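Local coordinates for uncharacterized NTF2-like protein (Cytophaga hutchinsonii ATCC 33406, PDB 3F40) that is of unknown function but adopts an NTF2-like fold of the SnoaL-like family, a cone-shaped scaffold that in many relatives encloses a ligand or substrate pocket, at residues H93-G97 against E98-L102; L13-I16 against H17-T21. All coordinates share one frame; numbering follows the deposited sequence.

Interaction 1 (H93-G97 against E98-L102); sequences HLEKG and EITSL
H93 and T100 meet obliquely across a tight antiparallel hairpin, with T100 OG1 at the edge of the imidazole and close to its plane, 3.3 Å from H93 CD2. The threonine's chi1 of 62° sets OG1 between its backbone N and carbonyl carbon, while CG2 turns toward E95 and lies 3.9 Å from E95 CB. H93 NE2 donates to E95 OE2 (2.8 Å); OE2 lies 2° out of the ring plane, but the donor meets it on the anti side, 24° out of the carboxylate plane. With ND1 bonded to D72, both ring nitrogens are engaged, which fixes the ring's rotation. S101 OG comes within 3.2 Å of H93 CB.

Two residues, T100 and S101, stand against the single H93, a classic beta bulge: H93 O takes a bond from T100 N (2.8 Å) and a weak one from S101 N. A type I' turn, E95 to E98, closes the hairpin. A water donates to both E95 O and E98 OE1, which N32 also binds.

On the opposite sheet face L94 and I99 lie side by side, L94 CD2 3.7 Å from I99 CG1. Helix 8-20 covers them through L11, V12 and F15, while strands 35-39 and 72-81 flank the hairpin.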
ATOM      1  N   HIS A  93       3.418   6.398   9.684  1.00  8.63           N
ATOM      2  CA  HIS A  93       4.381   7.495   9.796  1.00  9.22           C
ATOM      3  C   HIS A  93       4.854   7.568  11.248  1.00  9.58           C
ATOM      4  O   HIS A  93       4.032   7.458  12.162  1.00 10.11           O
ATOM      5  CB  HIS A  93       3.741   8.826   9.397  1.00 10.61           C
ATOM      6  CG  HIS A  93       4.716   9.947   9.297  1.00 12.06           C
ATOM      7  ND1 HIS A  93       5.559  10.092   8.220  1.00 13.70           N
ATOM      8  CD2 HIS A  93       4.971  10.986  10.133  1.00 13.58           C
ATOM      9  CE1 HIS A  93       6.302  11.175   8.402  1.00 15.67           C
ATOM     10  NE2 HIS A  93       5.987  11.709   9.570  1.00 15.10           N
ATOM     11  N   LEU A  94       6.146   7.759  11.416  1.00 10.55           N
ATOM     12  CA  LEU A  94       6.763   7.824  12.756  1.00 11.57           C
ATOM     13  C   LEU A  94       7.536   9.093  12.917  1.00 12.45           C
ATOM     14  O   LEU A  94       8.244   9.567  12.003  1.00 13.77           O
ATOM     15  CB  LEU A  94       7.693   6.633  12.958  1.00 13.74           C
ATOM     16  CG  LEU A  94       6.926   5.281  12.878  1.00 16.16           C
ATOM     17  CD1 LEU A  94       7.068   4.666  11.499  1.00 17.01           C
ATOM     18  CD2 LEU A  94       7.356   4.280  13.962  1.00 18.35           C
ATOM     19  N   GLU A  95       7.404   9.634  14.111  1.00 12.27           N
ATOM     20  CA  GLU A  95       8.155  10.811  14.502  1.00 13.69           C
ATOM     21  C   GLU A  95       8.399  10.701  15.968  1.00 12.87           C
ATOM     22  O   GLU A  95       7.543  10.305  16.735  1.00 12.79           O
ATOM     23  CB  GLU A  95       7.400  12.099  14.242  1.00 14.79           C
ATOM     24  CG  GLU A  95       7.193  12.320  12.773  1.00 19.20           C
ATOM     25  CD  GLU A  95       6.694  13.678  12.385  1.00 24.41           C
ATOM     26  OE1 GLU A  95       6.463  14.536  13.263  1.00 29.35           O
ATOM     27  OE2 GLU A  95       6.571  13.902  11.164  1.00 29.19           O
ATOM     28  N   LYS A  96       9.568  11.132  16.387  1.00 13.06           N
ATOM     29  CA  LYS A  96       9.891  11.223  17.821  1.00 12.84           C
ATOM     30  C   LYS A  96       9.645   9.927  18.582  1.00 13.02           C
ATOM     31  O   LYS A  96       9.257   9.921  19.738  1.00 13.52           O
ATOM     32  CB  LYS A  96       9.130  12.381  18.465  1.00 13.86           C
ATOM     33  CG  LYS A  96       9.437  13.704  17.858  1.00 15.83           C
ATOM     34  CD  LYS A  96       8.671  14.824  18.542  1.00 20.62           C
ATOM     35  CE  LYS A  96       9.037  16.176  17.997  1.00 23.97           C
ATOM     36  NZ  LYS A  96       8.687  16.323  16.556  1.00 25.66           N
ATOM     37  N   GLY A  97       9.945   8.815  17.920  1.00 12.16           N
ATOM     38  CA  GLY A  97       9.861   7.524  18.549  1.00 12.75           C
ATOM     39  C   GLY A  97       8.482   6.992  18.751  1.00 11.69           C
ATOM     40  O   GLY A  97       8.294   6.046  19.525  1.00 13.00           O
ATOM     41  N   GLU A  98       7.519   7.575  18.038  1.00 11.94           N
ATOM     42  CA  GLU A  98       6.103   7.137  18.117  1.00 11.77           C
ATOM     43  C   GLU A  98       5.478   7.056  16.740  1.00 11.70           C
ATOM     44  O   GLU A  98       5.897   7.741  15.825  1.00 12.18           O
ATOM     45  CB  GLU A  98       5.274   8.102  18.955  1.00 12.23           C
ATOM     46  CG  GLU A  98       5.831   8.476  20.319  1.00 13.69           C
ATOM     47  CD  GLU A  98       4.971   9.509  20.996  1.00 15.88           C
ATOM     48  OE1 GLU A  98       4.621  10.526  20.367  1.00 16.26           O
ATOM     49  OE2 GLU A  98       4.673   9.310  22.187  1.00 20.63           O
ATOM     50  N   ILE A  99       4.444   6.239  16.612  1.00 10.92           N
ATOM     51  CA  ILE A  99       3.644   6.234  15.384  1.00  9.59           C
ATOM     52  C   ILE A  99       2.668   7.394  15.453  1.00  9.62           C
ATOM     53  O   ILE A  99       1.877   7.469  16.388  1.00 10.02           O
ATOM     54  CB  ILE A  99       2.901   4.884  15.228  1.00  9.61           C
ATOM     55  CG1 ILE A  99       3.872   3.707  15.179  1.00 11.40           C
ATOM     56  CG2 ILE A  99       2.014   4.904  13.973  1.00 10.98           C
ATOM     57  CD1 ILE A  99       3.182   2.332  15.350  1.00 12.11           C
ATOM     58  N   THR A 100       2.706   8.291  14.454  1.00  9.45           N
ATOM     59  CA  THR A 100       1.844   9.466  14.461  1.00 10.66           C
ATOM     60  C   THR A 100       0.633   9.330  13.530  1.00  9.66           C
ATOM     61  O   THR A 100      -0.344  10.036  13.695  1.00 10.07           O
ATOM     62  CB  THR A 100       2.616  10.746  14.109  1.00 11.30           C
ATOM     63  OG1 THR A 100       3.131  10.615  12.805  1.00 12.45           O
ATOM     64  CG2 THR A 100       3.763  11.019  15.125  1.00 13.09           C
ATOM     65  N   SER A 101       0.699   8.411  12.575  1.00  8.80           N
ATOM     66  CA  SER A 101      -0.428   8.170  11.687  1.00  9.03           C
ATOM     67  C   SER A 101      -0.364   6.817  11.045  1.00  8.46           C
ATOM     68  O   SER A 101       0.693   6.273  10.822  1.00  8.12           O
ATOM     69  CB  SER A 101      -0.494   9.229  10.582  1.00  9.00           C
ATOM     70  OG  SER A 101       0.602   9.197   9.713  1.00 10.48           O
ATOM     71  N   LEU A 102      -1.557   6.374  10.672  1.00  7.89           N
ATOM     72  CA  LEU A 102      -1.758   5.183   9.830  1.00  7.80           C
ATOM     73  C   LEU A 102      -2.771   5.542   8.752  1.00  7.57           C
ATOM     74  O   LEU A 102      -3.826   6.090   9.055  1.00  7.86           O
ATOM     75  CB  LEU A 102      -2.283   4.019  10.664  1.00  8.21           C
ATOM     76  CG  LEU A 102      -2.742   2.777   9.893  1.00  8.95           C
ATOM     77  CD1 LEU A 102      -1.649   2.187   8.979  1.00  9.11           C
ATOM     78  CD2 LEU A 102      -3.221   1.710  10.861  1.00 10.45           C
TER
HETATM   79  O   HOH W   1       5.425  11.634  17.965  1.00 16.77           O

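Interaction 2 (L13-I16 against H17-T21); sequences LEFI and HALNT
I16 and N20 lie side by side one turn apart on helix 8-20, the N-terminal helix that packs on the curved sheet of this NTF2-like fold. The contact is local, between successive turns, and the evidence is four regular i to i+4 backbone bonds, of which N20 N to I16 O, at 2.9 Å, is one. I16 presents CG2 to the next turn, 3.8 Å from N20 ND2, because chi1 of -62° places that methyl opposite the backbone N. The I16 side chain is buried and also touches Y61, L75 and Y77. N20, whose OD1 accepts from the backbone N of Y61, ties the end of the helix to strand 60-69.

L19 crosses F15 obliquely. L19 CG lies over one face of the phenyl ring, and the nearest approach, L19 CD1 to F15 CE2, is 3.6 Å. F15 has CG anti to its own N (chi1 179°), which swings the ring along the helix toward L19. Both side chains also touch A27 of helix 24-29, and L19 reaches Y61, so the pair lies between that helix and the sheet.

H17 belongs to the exposed side of the helix. Its CB rests 3.4 Å from L13 O, the carbonyl to which H17 N is bonded, but the imidazole extends outward from the preceding turn. The outer side also carries E14, which forms a salt bridge with R30.

N20 is the last helical residue; T21 departs from helical backbone angles. H17 O is gripped there by two donors from opposite faces of its carbonyl plane: T21 N at 3.0 Å and T21 OG1 at 2.8 Å, the hydroxyl oxygen also standing above one face of the H17 ring, offset toward its rim.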
ATOM      1  N   LEU A  13       6.640  -3.263  14.102  1.00  9.25           N
ATOM      2  CA  LEU A  13       6.401  -4.696  14.305  1.00 10.24           C
ATOM      3  C   LEU A  13       5.906  -4.994  15.715  1.00 10.19           C
ATOM      4  O   LEU A  13       5.120  -5.928  15.906  1.00 10.94           O
ATOM      5  CB  LEU A  13       7.642  -5.495  13.943  1.00 11.89           C
ATOM      6  CG  LEU A  13       7.919  -5.461  12.450  1.00 13.83           C
ATOM      7  CD1 LEU A  13       9.135  -6.351  12.109  1.00 15.99           C
ATOM      8  CD2 LEU A  13       6.708  -5.871  11.589  1.00 16.28           C
ATOM      9  N   GLU A  14       6.400  -4.247  16.681  1.00 10.46           N
ATOM     10  CA  GLU A  14       5.915  -4.403  18.058  1.00 10.75           C
ATOM     11  C   GLU A  14       4.454  -4.016  18.155  1.00 11.91           C
ATOM     12  O   GLU A  14       3.684  -4.651  18.866  1.00 12.78           O
ATOM     13  CB  GLU A  14       6.704  -3.557  19.022  1.00 11.84           C
ATOM     14  CG  GLU A  14       8.098  -4.035  19.217  1.00 11.69           C
ATOM     15  CD  GLU A  14       8.897  -3.147  20.095  1.00 16.90           C
ATOM     16  OE1 GLU A  14       8.342  -2.055  20.527  1.00 15.32           O
ATOM     17  OE2 GLU A  14      10.080  -3.552  20.286  1.00 15.37           O
ATOM     18  N   PHE A  15       4.063  -2.965  17.459  1.00 11.15           N
ATOM     19  CA  PHE A  15       2.640  -2.544  17.453  1.00 11.02           C
ATOM     20  C   PHE A  15       1.766  -3.639  16.881  1.00 11.56           C
ATOM     21  O   PHE A  15       0.732  -3.993  17.458  1.00 12.66           O
ATOM     22  CB  PHE A  15       2.493  -1.223  16.655  1.00 11.97           C
ATOM     23  CG  PHE A  15       1.082  -0.718  16.555  1.00 11.16           C
ATOM     24  CD1 PHE A  15       0.447  -0.196  17.677  1.00 12.71           C
ATOM     25  CD2 PHE A  15       0.394  -0.714  15.358  1.00 12.03           C
ATOM     26  CE1 PHE A  15      -0.849   0.259  17.602  1.00 12.40           C
ATOM     27  CE2 PHE A  15      -0.892  -0.239  15.296  1.00 14.27           C
ATOM     28  CZ  PHE A  15      -1.505   0.251  16.419  1.00 12.95           C
ATOM     29  N   ILE A  16       2.183  -4.203  15.750  1.00 10.82           N
ATOM     30  CA  ILE A  16       1.420  -5.268  15.133  1.00 12.27           C
ATOM     31  C   ILE A  16       1.381  -6.488  16.059  1.00 12.32           C
ATOM     32  O   ILE A  16       0.320  -7.100  16.207  1.00 12.75           O
ATOM     33  CB  ILE A  16       1.966  -5.673  13.765  1.00 11.92           C
ATOM     34  CG1 ILE A  16       1.887  -4.493  12.810  1.00 12.95           C
ATOM     35  CG2 ILE A  16       1.230  -6.873  13.213  1.00 14.39           C
ATOM     36  CD1 ILE A  16       0.479  -3.961  12.548  1.00 14.15           C
ATOM     37  N   HIS A  17       2.506  -6.814  16.704  1.00 11.59           N
ATOM     38  CA  HIS A  17       2.525  -7.963  17.637  1.00 12.21           C
ATOM     39  C   HIS A  17       1.590  -7.746  18.814  1.00 12.44           C
ATOM     40  O   HIS A  17       0.906  -8.680  19.250  1.00 13.52           O
ATOM     41  CB  HIS A  17       3.935  -8.217  18.144  1.00 12.99           C
ATOM     42  CG  HIS A  17       4.019  -9.395  19.040  1.00 12.22           C
ATOM     43  ND1 HIS A  17       3.805 -10.671  18.584  1.00 16.15           N
ATOM     44  CD2 HIS A  17       4.266  -9.486  20.363  1.00 12.54           C
ATOM     45  CE1 HIS A  17       3.939 -11.512  19.601  1.00 13.81           C
ATOM     46  NE2 HIS A  17       4.192 -10.820  20.689  1.00 13.25           N
ATOM     47  N   ALA A  18       1.591  -6.527  19.328  1.00 12.09           N
ATOM     48  CA  ALA A  18       0.686  -6.188  20.414  1.00 13.00           C
ATOM     49  C   ALA A  18      -0.771  -6.382  19.976  1.00 13.22           C
ATOM     50  O   ALA A  18      -1.584  -6.977  20.688  1.00 13.60           O
ATOM     51  CB  ALA A  18       0.954  -4.778  20.937  1.00 12.70           C
ATOM     52  N   LEU A  19      -1.147  -5.916  18.807  1.00 12.17           N
ATOM     53  CA  LEU A  19      -2.528  -6.117  18.356  1.00 12.31           C
ATOM     54  C   LEU A  19      -2.833  -7.608  18.182  1.00 13.22           C
ATOM     55  O   LEU A  19      -3.889  -8.108  18.580  1.00 12.83           O
ATOM     56  CB  LEU A  19      -2.774  -5.364  17.046  1.00 12.50           C
ATOM     57  CG  LEU A  19      -2.710  -3.848  17.108  1.00 12.14           C
ATOM     58  CD1 LEU A  19      -2.819  -3.246  15.715  1.00 13.13           C
ATOM     59  CD2 LEU A  19      -3.801  -3.286  18.018  1.00 14.06           C
ATOM     60  N   ASN A  20      -1.901  -8.337  17.608  1.00 13.54           N
ATOM     61  CA  ASN A  20      -2.133  -9.767  17.338  1.00 13.74           C
ATOM     62  C   ASN A  20      -2.305 -10.593  18.601  1.00 14.90           C
ATOM     63  O   ASN A  20      -3.020 -11.580  18.601  1.00 17.07           O
ATOM     64  CB  ASN A  20      -1.012 -10.370  16.493  1.00 14.47           C
ATOM     65  CG  ASN A  20      -1.196 -10.115  15.019  1.00 13.86           C
ATOM     66  OD1 ASN A  20      -2.292  -9.780  14.585  1.00 16.63           O
ATOM     67  ND2 ASN A  20      -0.118 -10.263  14.221  1.00 14.73           N
ATOM     68  N   THR A  21      -1.650 -10.151  19.652  1.00 13.64           N
ATOM     69  CA  THR A  21      -1.723 -10.850  20.932  1.00 14.44           C
ATOM     70  C   THR A  21      -2.730 -10.191  21.861  1.00 14.90           C
ATOM     71  O   THR A  21      -2.791 -10.466  23.058  1.00 14.44           O
ATOM     72  CB  THR A  21      -0.366 -10.944  21.607  1.00 15.18           C
ATOM     73  OG1 THR A  21       0.197  -9.631  21.802  1.00 15.13           O
ATOM     74  CG2 THR A  21       0.566 -11.878  20.777  1.00 15.70           C
TER

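Both interactions are local and share one apolar layer: I99 CD1 of interaction 1 packs on F15 CB of interaction 2 at 3.8 Å, joining hairpin to helix although the contact centres lie about 15 Å apart. Each is two-sided. In interaction 1 the L94 and I99 side is buried, while the other carries a polar cluster of histidine, carboxylate and hydroxyl groups near the hairpin end. In interaction 2 the buried side is aliphatic and aromatic (F15, I16, A18 and L19), and polar groups gather on the outer surface and at the helix end. The centre of interaction 2 lies about 8 Å from the centre of the chain, against about 11 Å for that of interaction 1.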